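Local structure of Tlr1174 protein (Synechococcus elongatus, 2OZT) at residues Ile218-Ser223 with Gln231-Arg236; Tyr194-Leu199 with Phe241-Thr246. The protein catalyses the dehydration of SHCHC to 2-succinylbenzoate, a metal-dependent step on the way to phylloquinone. All blocks are in the same frame, centred on the assembly; numbering follows the deposited sequence.

Interaction 1. Residues Ile218-Ser223 with Gln231-Arg236; sequences IALDES and QRWVDR. With NA (sodium ion), chain D.
Leu220 and Ser223, at the end of strand 218-220 and in the turn beyond it, meet helix 227-235 through a single indole, that of Trp233. Along the helix, Arg232 places its CG over the centre of the Arg236 guanidinium one turn later. Trp233 follows and carries the contact. Methyl CD1 of Leu220 stands over one face of its five-membered ring, 3.6 Å from the centroid and only 15° off the ring normal, a well-formed CH-pi contact. The Leu220 side chain crosses the indole at about a right angle, with CD1 displaced toward the rim of the whole ring system. The indole nitrogen is served by water: Trp233 NE1 donates in the ring plane to a water oxygen 3.0 Å away, and that water donates to Ser223 O at 2.7 Å. The hydroxyl of Ser223 turns elsewhere, to Gln197. Arg236 closes the segment, placing NH1 3.5 Å above the other face of the Trp233 ring, which is thus sandwiched. Between Leu220 and Ser223 the chain turns Asp221 and Glu222 the other way; Asp221 OD2 and Glu222 OE1 each bind the sodium ion at 2.7 Å, with Asp167 as a third ligand. The contact thus packs the helix of a beta-alpha-beta unit on its own strand, while helix 204-213, through Trp204 and Leu208, and Phe242 of strand 241-244 also touch Trp233.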
ATOM      1  N   ILE A 218      14.187   3.415  -8.929  1.00 12.64           N
ATOM      2  CA  ILE A 218      13.948   3.507  -7.489  1.00 12.67           C
ATOM      3  C   ILE A 218      12.455   3.755  -7.264  1.00 11.97           C
ATOM      4  O   ILE A 218      11.815   4.480  -8.044  1.00 14.06           O
ATOM      5  CB  ILE A 218      14.797   4.643  -6.855  1.00 13.57           C
ATOM      6  CG1 ILE A 218      16.275   4.375  -7.147  1.00 15.18           C
ATOM      7  CG2 ILE A 218      14.559   4.743  -5.356  1.00 15.07           C
ATOM      8  CD1 ILE A 218      17.204   5.434  -6.530  1.00 14.70           C
ATOM      9  N   ALA A 219      11.914   3.133  -6.226  1.00 11.52           N
ATOM     10  CA  ALA A 219      10.521   3.361  -5.833  1.00 12.04           C
ATOM     11  C   ALA A 219      10.452   4.009  -4.470  1.00 13.42           C
ATOM     12  O   ALA A 219      11.153   3.629  -3.541  1.00 14.42           O
ATOM     13  CB  ALA A 219       9.804   2.030  -5.774  1.00 13.14           C
ATOM     14  N   LEU A 220       9.527   4.947  -4.296  1.00 12.74           N
ATOM     15  CA  LEU A 220       9.250   5.513  -2.975  1.00 13.10           C
ATOM     16  C   LEU A 220       8.098   4.791  -2.317  1.00 13.16           C
ATOM     17  O   LEU A 220       7.130   4.417  -2.991  1.00 13.86           O
ATOM     18  CB  LEU A 220       8.832   6.988  -3.120  1.00 13.51           C
ATOM     19  CG  LEU A 220       9.938   7.856  -3.724  1.00 16.06           C
ATOM     20  CD1 LEU A 220       9.339   9.212  -3.987  1.00 21.64           C
ATOM     21  CD2 LEU A 220      11.183   7.978  -2.836  1.00 19.78           C
ATOM     22  N   ASP A 221       8.222   4.586  -1.007  1.00 12.92           N
ATOM     23  CA  ASP A 221       7.184   3.844  -0.260  1.00 13.36           C
ATOM     24  C   ASP A 221       6.944   4.609   1.029  1.00 14.28           C
ATOM     25  O   ASP A 221       5.958   5.338   1.127  1.00 14.12           O
ATOM     26  CB  ASP A 221       7.645   2.393  -0.045  1.00 14.88           C
ATOM     27  CG  ASP A 221       6.647   1.545   0.711  1.00 17.57           C
ATOM     28  OD1 ASP A 221       5.424   1.855   0.733  1.00 15.84           O
ATOM     29  OD2 ASP A 221       7.064   0.519   1.307  1.00 17.80           O
ATOM     30  N   GLU A 222       7.820   4.466   2.017  1.00 14.68           N
ATOM     31  CA  GLU A 222       7.692   5.236   3.247  1.00 14.44           C
ATOM     32  C   GLU A 222       7.623   6.724   2.967  1.00 15.15           C
ATOM     33  O   GLU A 222       6.960   7.473   3.716  1.00 15.66           O
ATOM     34  CB  GLU A 222       8.878   4.917   4.175  1.00 14.99           C
ATOM     35  CG  GLU A 222       8.830   3.518   4.851  1.00 16.27           C
ATOM     36  CD  GLU A 222       9.421   2.352   4.061  1.00 16.25           C
ATOM     37  OE1 GLU A 222       9.660   2.481   2.844  1.00 16.10           O
ATOM     38  OE2 GLU A 222       9.610   1.240   4.669  1.00 18.56           O
ATOM     39  N   SER A 223       8.242   7.168   1.870  1.00 13.34           N
ATOM     40  CA  SER A 223       8.212   8.580   1.522  1.00 14.89           C
ATOM     41  C   SER A 223       6.872   9.084   1.002  1.00 15.54           C
ATOM     42  O   SER A 223       6.659  10.320   0.970  1.00 15.82           O
ATOM     43  CB  SER A 223       9.274   8.901   0.457  1.00 13.93           C
ATOM     44  OG  SER A 223      10.600   8.924   1.006  1.00 15.68           O
ATOM     45  N   GLN A 231       2.175  14.439  -4.406  1.00 15.17           N
ATOM     46  CA  GLN A 231       2.266  15.672  -5.197  1.00 15.81           C
ATOM     47  C   GLN A 231       3.624  16.352  -5.013  1.00 15.70           C
ATOM     48  O   GLN A 231       4.191  16.846  -5.996  1.00 15.32           O
ATOM     49  CB  GLN A 231       1.127  16.624  -4.824  1.00 17.07           C
ATOM     50  CG  GLN A 231       1.197  17.929  -5.618  1.00 18.61           C
ATOM     51  CD  GLN A 231       0.082  18.855  -5.329  1.00 26.42           C
ATOM     52  OE1 GLN A 231      -1.035  18.659  -5.819  1.00 30.80           O
ATOM     53  NE2 GLN A 231       0.369  19.914  -4.571  1.00 28.53           N
ATOM     54  N   ARG A 232       4.120  16.423  -3.772  1.00 16.06           N
ATOM     55  CA  ARG A 232       5.463  17.019  -3.547  1.00 15.53           C
ATOM     56  C   ARG A 232       6.567  16.344  -4.396  1.00 15.41           C
ATOM     57  O   ARG A 232       7.451  17.007  -4.995  1.00 16.88           O
ATOM     58  CB  ARG A 232       5.806  16.981  -2.058  1.00 17.14           C
ATOM     59  CG  ARG A 232       7.179  17.533  -1.694  1.00 18.40           C
ATOM     60  CD  ARG A 232       7.343  17.585  -0.154  1.00 20.94           C
ATOM     61  NE  ARG A 232       6.375  18.524   0.446  1.00 21.60           N
ATOM     62  CZ  ARG A 232       5.331  18.187   1.207  1.00 25.78           C
ATOM     63  NH1 ARG A 232       5.111  16.921   1.536  1.00 23.96           N
ATOM     64  NH2 ARG A 232       4.506  19.132   1.668  1.00 25.38           N
ATOM     65  N   TRP A 233       6.500  15.015  -4.500  1.00 14.67           N
ATOM     66  CA  TRP A 233       7.527  14.277  -5.250  1.00 14.23           C
ATOM     67  C   TRP A 233       7.352  14.413  -6.759  1.00 15.51           C
ATOM     68  O   TRP A 233       8.317  14.472  -7.509  1.00 16.05           O
ATOM     69  CB  TRP A 233       7.525  12.832  -4.797  1.00 14.72           C
ATOM     70  CG  TRP A 233       8.330  12.656  -3.533  1.00 14.47           C
ATOM     71  CD1 TRP A 233       7.876  12.456  -2.256  1.00 15.31           C
ATOM     72  CD2 TRP A 233       9.753  12.705  -3.449  1.00 15.00           C
ATOM     73  NE1 TRP A 233       8.944  12.336  -1.382  1.00 15.47           N
ATOM     74  CE2 TRP A 233      10.102  12.477  -2.101  1.00 14.78           C
ATOM     75  CE3 TRP A 233      10.769  12.878  -4.399  1.00 16.47           C
ATOM     76  CZ2 TRP A 233      11.421  12.441  -1.668  1.00 16.58           C
ATOM     77  CZ3 TRP A 233      12.084  12.816  -3.981  1.00 16.80           C
ATOM     78  CH2 TRP A 233      12.405  12.611  -2.629  1.00 16.85           C
ATOM     79  N   VAL A 234       6.107  14.496  -7.217  1.00 15.65           N
ATOM     80  CA  VAL A 234       5.882  14.794  -8.630  1.00 16.20           C
ATOM     81  C   VAL A 234       6.484  16.158  -8.964  1.00 16.67           C
ATOM     82  O   VAL A 234       7.101  16.329 -10.014  1.00 16.80           O
ATOM     83  CB  VAL A 234       4.377  14.830  -8.918  1.00 16.06           C
ATOM     84  CG1 VAL A 234       4.095  15.388 -10.279  1.00 19.05           C
ATOM     85  CG2 VAL A 234       3.774  13.391  -8.788  1.00 16.96           C
ATOM     86  N   ASP A 235       6.243  17.125  -8.092  1.00 17.19           N
ATOM     87  CA  ASP A 235       6.677  18.500  -8.409  1.00 16.75           C
ATOM     88  C   ASP A 235       8.192  18.612  -8.292  1.00 18.65           C
ATOM     89  O   ASP A 235       8.785  19.541  -8.870  1.00 19.33           O
ATOM     90  CB  ASP A 235       5.929  19.537  -7.543  1.00 17.63           C
ATOM     91  CG  ASP A 235       4.443  19.629  -7.878  1.00 20.94           C
ATOM     92  OD1 ASP A 235       4.027  19.210  -8.977  1.00 24.96           O
ATOM     93  OD2 ASP A 235       3.694  20.147  -7.030  1.00 23.55           O
ATOM     94  N   ARG A 236       8.815  17.699  -7.544  1.00 17.18           N
ATOM     95  CA  ARG A 236      10.279  17.581  -7.523  1.00 17.64           C
ATOM     96  C   ARG A 236      10.839  16.884  -8.760  1.00 17.81           C
ATOM     97  O   ARG A 236      12.064  16.748  -8.898  1.00 19.38           O
ATOM     98  CB  ARG A 236      10.734  16.786  -6.289  1.00 16.92           C
ATOM     99  CG  ARG A 236      10.777  17.620  -5.030  1.00 18.45           C
ATOM    100  CD  ARG A 236      10.929  16.747  -3.766  1.00 18.19           C
ATOM    101  NE  ARG A 236      11.014  17.594  -2.582  1.00 20.84           N
ATOM    102  CZ  ARG A 236      10.937  17.169  -1.331  1.00 21.78           C
ATOM    103  NH1 ARG A 236      10.771  15.872  -1.050  1.00 21.64           N
ATOM    104  NH2 ARG A 236      11.045  18.050  -0.349  1.00 21.60           N
TER
HETATM  105 NA    NA D 701       9.782   0.201   1.435  1.00 25.98          NA
HETATM  106  O   HOH W   1       8.362  12.283   1.542  1.00 21.32           O

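Interaction 2. Residues Tyr194-Leu199 with Phe241-Thr246; sequences YVEQPL and FFVIKT
The rings of Tyr194 and Phe241 lie at 39° to each other, neither stacked nor edge-to-face, with centroids 5.1 Å apart. Tyr194 brings its CD1 corner over one face of Phe241, displaced toward the rim, and comes within 3.7 Å of Phe241 CD2. A chi1 of 51° sets CG between the backbone N and the carbonyl carbon, and the ring then extends toward Phe241. Further along, Glu196 and Val243 cross at about a right angle: the glutamate chain runs out extended, CG anti to the backbone N, until OE2 lies 3.6 Å from Val243 CG2. Its other oxygen, OE1, lies in the plane of the Tyr194 ring at the edge. The two strands are not neighbours; the axes of the short segments come no closer than 9.3 Å and are inclined by 50°, so side chains reaching into the barrel bridge the gap. Beyond Val243, Lys245 folds back and NZ donates to Val243 O over 2.7 Å, from above the carbonyl plane. Asp221 OD1, in a salt bridge, and Val224 O are further partners of NZ. The chemistry thus changes toward the C-terminal strand ends, from the aromatic pair to a magnesium ligand, Glu196, touching a valine methyl and lying close to Asp167. The bound sodium ion, about 3 Å from the nearest Glu196 side-chain atom, probably eases this crowding of carboxylates, while the bonds on NZ hold Lys245, the predicted proton acceptor, in place.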
ATOM      1  N   TYR A 194      12.981  -2.566  -9.502  1.00 13.87           N
ATOM      2  CA  TYR A 194      13.404  -1.364  -8.803  1.00 13.64           C
ATOM      3  C   TYR A 194      13.948  -1.701  -7.445  1.00 12.01           C
ATOM      4  O   TYR A 194      13.768  -2.839  -6.944  1.00 12.04           O
ATOM      5  CB  TYR A 194      12.249  -0.349  -8.657  1.00 13.21           C
ATOM      6  CG  TYR A 194      10.902  -0.818  -8.076  1.00 13.25           C
ATOM      7  CD1 TYR A 194       9.784  -0.881  -8.908  1.00 15.16           C
ATOM      8  CD2 TYR A 194      10.742  -1.149  -6.733  1.00 13.92           C
ATOM      9  CE1 TYR A 194       8.503  -1.226  -8.405  1.00 13.76           C
ATOM     10  CE2 TYR A 194       9.452  -1.517  -6.221  1.00 14.14           C
ATOM     11  CZ  TYR A 194       8.379  -1.550  -7.073  1.00 15.32           C
ATOM     12  OH  TYR A 194       7.164  -1.892  -6.524  1.00 15.72           O
ATOM     13  N   VAL A 195      14.659  -0.720  -6.865  1.00 12.58           N
ATOM     14  CA  VAL A 195      15.022  -0.720  -5.459  1.00 12.36           C
ATOM     15  C   VAL A 195      14.017   0.197  -4.743  1.00 13.05           C
ATOM     16  O   VAL A 195      13.851   1.352  -5.116  1.00 14.36           O
ATOM     17  CB  VAL A 195      16.498  -0.251  -5.227  1.00 13.72           C
ATOM     18  CG1 VAL A 195      16.769  -0.178  -3.748  1.00 15.67           C
ATOM     19  CG2 VAL A 195      17.506  -1.168  -5.939  1.00 16.56           C
ATOM     20  N   GLU A 196      13.386  -0.342  -3.722  1.00 13.59           N
ATOM     21  CA  GLU A 196      12.350   0.383  -2.996  1.00 12.89           C
ATOM     22  C   GLU A 196      12.907   1.049  -1.746  1.00 13.37           C
ATOM     23  O   GLU A 196      13.578   0.378  -0.941  1.00 13.60           O
ATOM     24  CB  GLU A 196      11.220  -0.572  -2.611  1.00 13.07           C
ATOM     25  CG  GLU A 196       9.998   0.097  -2.013  1.00 15.92           C
ATOM     26  CD  GLU A 196       8.874  -0.906  -1.857  1.00 20.00           C
ATOM     27  OE1 GLU A 196       9.050  -2.050  -2.288  1.00 21.76           O
ATOM     28  OE2 GLU A 196       7.801  -0.534  -1.345  1.00 20.05           O
ATOM     29  N   GLN A 197      12.736   2.376  -1.650  1.00 12.40           N
ATOM     30  CA  GLN A 197      13.122   3.143  -0.450  1.00 13.00           C
ATOM     31  C   GLN A 197      14.570   2.861   0.021  1.00 13.46           C
ATOM     32  O   GLN A 197      14.778   2.376   1.125  1.00 13.75           O
ATOM     33  CB  GLN A 197      12.077   2.987   0.674  1.00 14.07           C
ATOM     34  CG  GLN A 197      12.136   4.136   1.689  1.00 14.01           C
ATOM     35  CD  GLN A 197      11.499   5.400   1.187  1.00 14.04           C
ATOM     36  OE1 GLN A 197      10.401   5.371   0.589  1.00 14.77           O
ATOM     37  NE2 GLN A 197      12.152   6.543   1.400  1.00 13.62           N
ATOM     38  N   PRO A 198      15.545   3.188  -0.831  1.00 13.31           N
ATOM     39  CA  PRO A 198      16.907   2.877  -0.376  1.00 14.10           C
ATOM     40  C   PRO A 198      17.327   3.689   0.835  1.00 15.13           C
ATOM     41  O   PRO A 198      18.102   3.178   1.673  1.00 17.28           O
ATOM     42  CB  PRO A 198      17.766   3.199  -1.595  1.00 15.05           C
ATOM     43  CG  PRO A 198      16.979   4.172  -2.406  1.00 14.14           C
ATOM     44  CD  PRO A 198      15.526   3.696  -2.206  1.00 13.63           C
ATOM     45  N   LEU A 199      16.799   4.895   0.978  1.00 13.75           N
ATOM     46  CA  LEU A 199      17.189   5.786   2.093  1.00 14.20           C
ATOM     47  C   LEU A 199      15.952   6.154   2.873  1.00 14.33           C
ATOM     48  O   LEU A 199      14.855   6.107   2.308  1.00 15.39           O
ATOM     49  CB  LEU A 199      17.872   7.061   1.559  1.00 15.46           C
ATOM     50  CG  LEU A 199      19.126   6.888   0.686  1.00 15.07           C
ATOM     51  CD1 LEU A 199      19.552   8.240   0.144  1.00 14.69           C
ATOM     52  CD2 LEU A 199      20.215   6.265   1.540  1.00 17.20           C
ATOM     53  N   PHE A 241       9.376   5.174  -9.350  1.00 12.50           N
ATOM     54  CA  PHE A 241       8.058   4.638  -9.031  1.00 12.89           C
ATOM     55  C   PHE A 241       7.512   5.155  -7.708  1.00 13.31           C
ATOM     56  O   PHE A 241       8.225   5.638  -6.837  1.00 12.91           O
ATOM     57  CB  PHE A 241       8.112   3.111  -8.952  1.00 12.39           C
ATOM     58  CG  PHE A 241       8.363   2.458 -10.276  1.00 14.25           C
ATOM     59  CD1 PHE A 241       7.334   1.941 -11.041  1.00 17.33           C
ATOM     60  CD2 PHE A 241       9.671   2.358 -10.755  1.00 13.27           C
ATOM     61  CE1 PHE A 241       7.606   1.362 -12.278  1.00 19.53           C
ATOM     62  CE2 PHE A 241       9.950   1.740 -11.961  1.00 18.03           C
ATOM     63  CZ  PHE A 241       8.912   1.253 -12.744  1.00 19.51           C
ATOM     64  N   PHE A 242       6.184   5.080  -7.586  1.00 12.47           N
ATOM     65  CA  PHE A 242       5.519   5.487  -6.348  1.00 12.82           C
ATOM     66  C   PHE A 242       4.690   4.292  -5.889  1.00 13.16           C
ATOM     67  O   PHE A 242       3.914   3.753  -6.690  1.00 13.69           O
ATOM     68  CB  PHE A 242       4.487   6.573  -6.672  1.00 13.39           C
ATOM     69  CG  PHE A 242       5.051   7.900  -7.162  1.00 13.87           C
ATOM     70  CD1 PHE A 242       5.182   8.967  -6.297  1.00 16.81           C
ATOM     71  CD2 PHE A 242       5.340   8.099  -8.516  1.00 13.25           C
ATOM     72  CE1 PHE A 242       5.647  10.215  -6.772  1.00 18.05           C
ATOM     73  CE2 PHE A 242       5.795   9.347  -8.971  1.00 16.21           C
ATOM     74  CZ  PHE A 242       5.939  10.378  -8.092  1.00 17.66           C
ATOM     75  N   VAL A 243       4.886   3.853  -4.655  1.00 12.23           N
ATOM     76  CA  VAL A 243       4.071   2.748  -4.117  1.00 12.53           C
ATOM     77  C   VAL A 243       2.903   3.407  -3.357  1.00 12.74           C
ATOM     78  O   VAL A 243       3.114   4.083  -2.348  1.00 13.68           O
ATOM     79  CB  VAL A 243       4.906   1.853  -3.189  1.00 13.07           C
ATOM     80  CG1 VAL A 243       4.056   0.708  -2.631  1.00 14.83           C
ATOM     81  CG2 VAL A 243       6.138   1.301  -3.953  1.00 14.87           C
ATOM     82  N   ILE A 244       1.690   3.267  -3.887  1.00 12.76           N
ATOM     83  CA  ILE A 244       0.523   3.961  -3.344  1.00 12.07           C
ATOM     84  C   ILE A 244      -0.252   3.044  -2.420  1.00 11.73           C
ATOM     85  O   ILE A 244      -0.681   1.943  -2.843  1.00 12.01           O
ATOM     86  CB  ILE A 244      -0.416   4.331  -4.512  1.00 11.84           C
ATOM     87  CG1 ILE A 244       0.267   5.243  -5.543  1.00 14.60           C
ATOM     88  CG2 ILE A 244      -1.721   5.000  -3.986  1.00 12.39           C
ATOM     89  CD1 ILE A 244       0.812   6.570  -4.966  1.00 13.80           C
ATOM     90  N   LYS A 245      -0.417   3.480  -1.168  1.00 11.68           N
ATOM     91  CA  LYS A 245      -1.290   2.761  -0.228  1.00 11.73           C
ATOM     92  C   LYS A 245      -2.621   3.474  -0.204  1.00 12.02           C
ATOM     93  O   LYS A 245      -2.814   4.456   0.504  1.00 12.40           O
ATOM     94  CB  LYS A 245      -0.718   2.752   1.198  1.00 12.27           C
ATOM     95  CG  LYS A 245       0.500   1.814   1.381  1.00 11.65           C
ATOM     96  CD  LYS A 245       1.821   2.246   0.667  1.00 13.03           C
ATOM     97  CE  LYS A 245       2.348   3.607   1.119  1.00 13.96           C
ATOM     98  NZ  LYS A 245       3.655   3.894   0.324  1.00 13.67           N
ATOM     99  N   THR A 246      -3.523   2.982  -1.051  1.00 11.09           N
ATOM    100  CA  THR A 246      -4.773   3.703  -1.286  1.00 11.78           C
ATOM    101  C   THR A 246      -5.552   3.959   0.016  1.00 12.71           C
ATOM    102  O   THR A 246      -6.169   5.025   0.161  1.00 12.00           O
ATOM    103  CB  THR A 246      -5.577   2.954  -2.302  1.00 12.37           C
ATOM    104  OG1 THR A 246      -4.836   2.844  -3.521  1.00 15.63           O
ATOM    105  CG2 THR A 246      -6.906   3.645  -2.654  1.00 13.63           C
TER

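Overall arrangement
Both interactions belong to the barrel domain of this enolase-superfamily enzyme, with centres about 8 Å apart. Along the chain, interaction 1 is nested within the loop closed by interaction 2: strand 192-196, strand 218-220, helix 227-235 and strand 241-244 follow in that order. In the parallel sheet strand 218-220 lies between the other two strands, so interaction 1 looks outward to the helical layer and interaction 2 inward across the barrel. They touch directly: Ala219 CB packs on Tyr194 CD2 at 3.5 Å, and Asp221 OD1 forms a 2.7 Å salt bridge with Lys245 NZ. Successive strand ends thus bring the magnesium ligands Glu196 and Asp221 together with the predicted catalytic lysine.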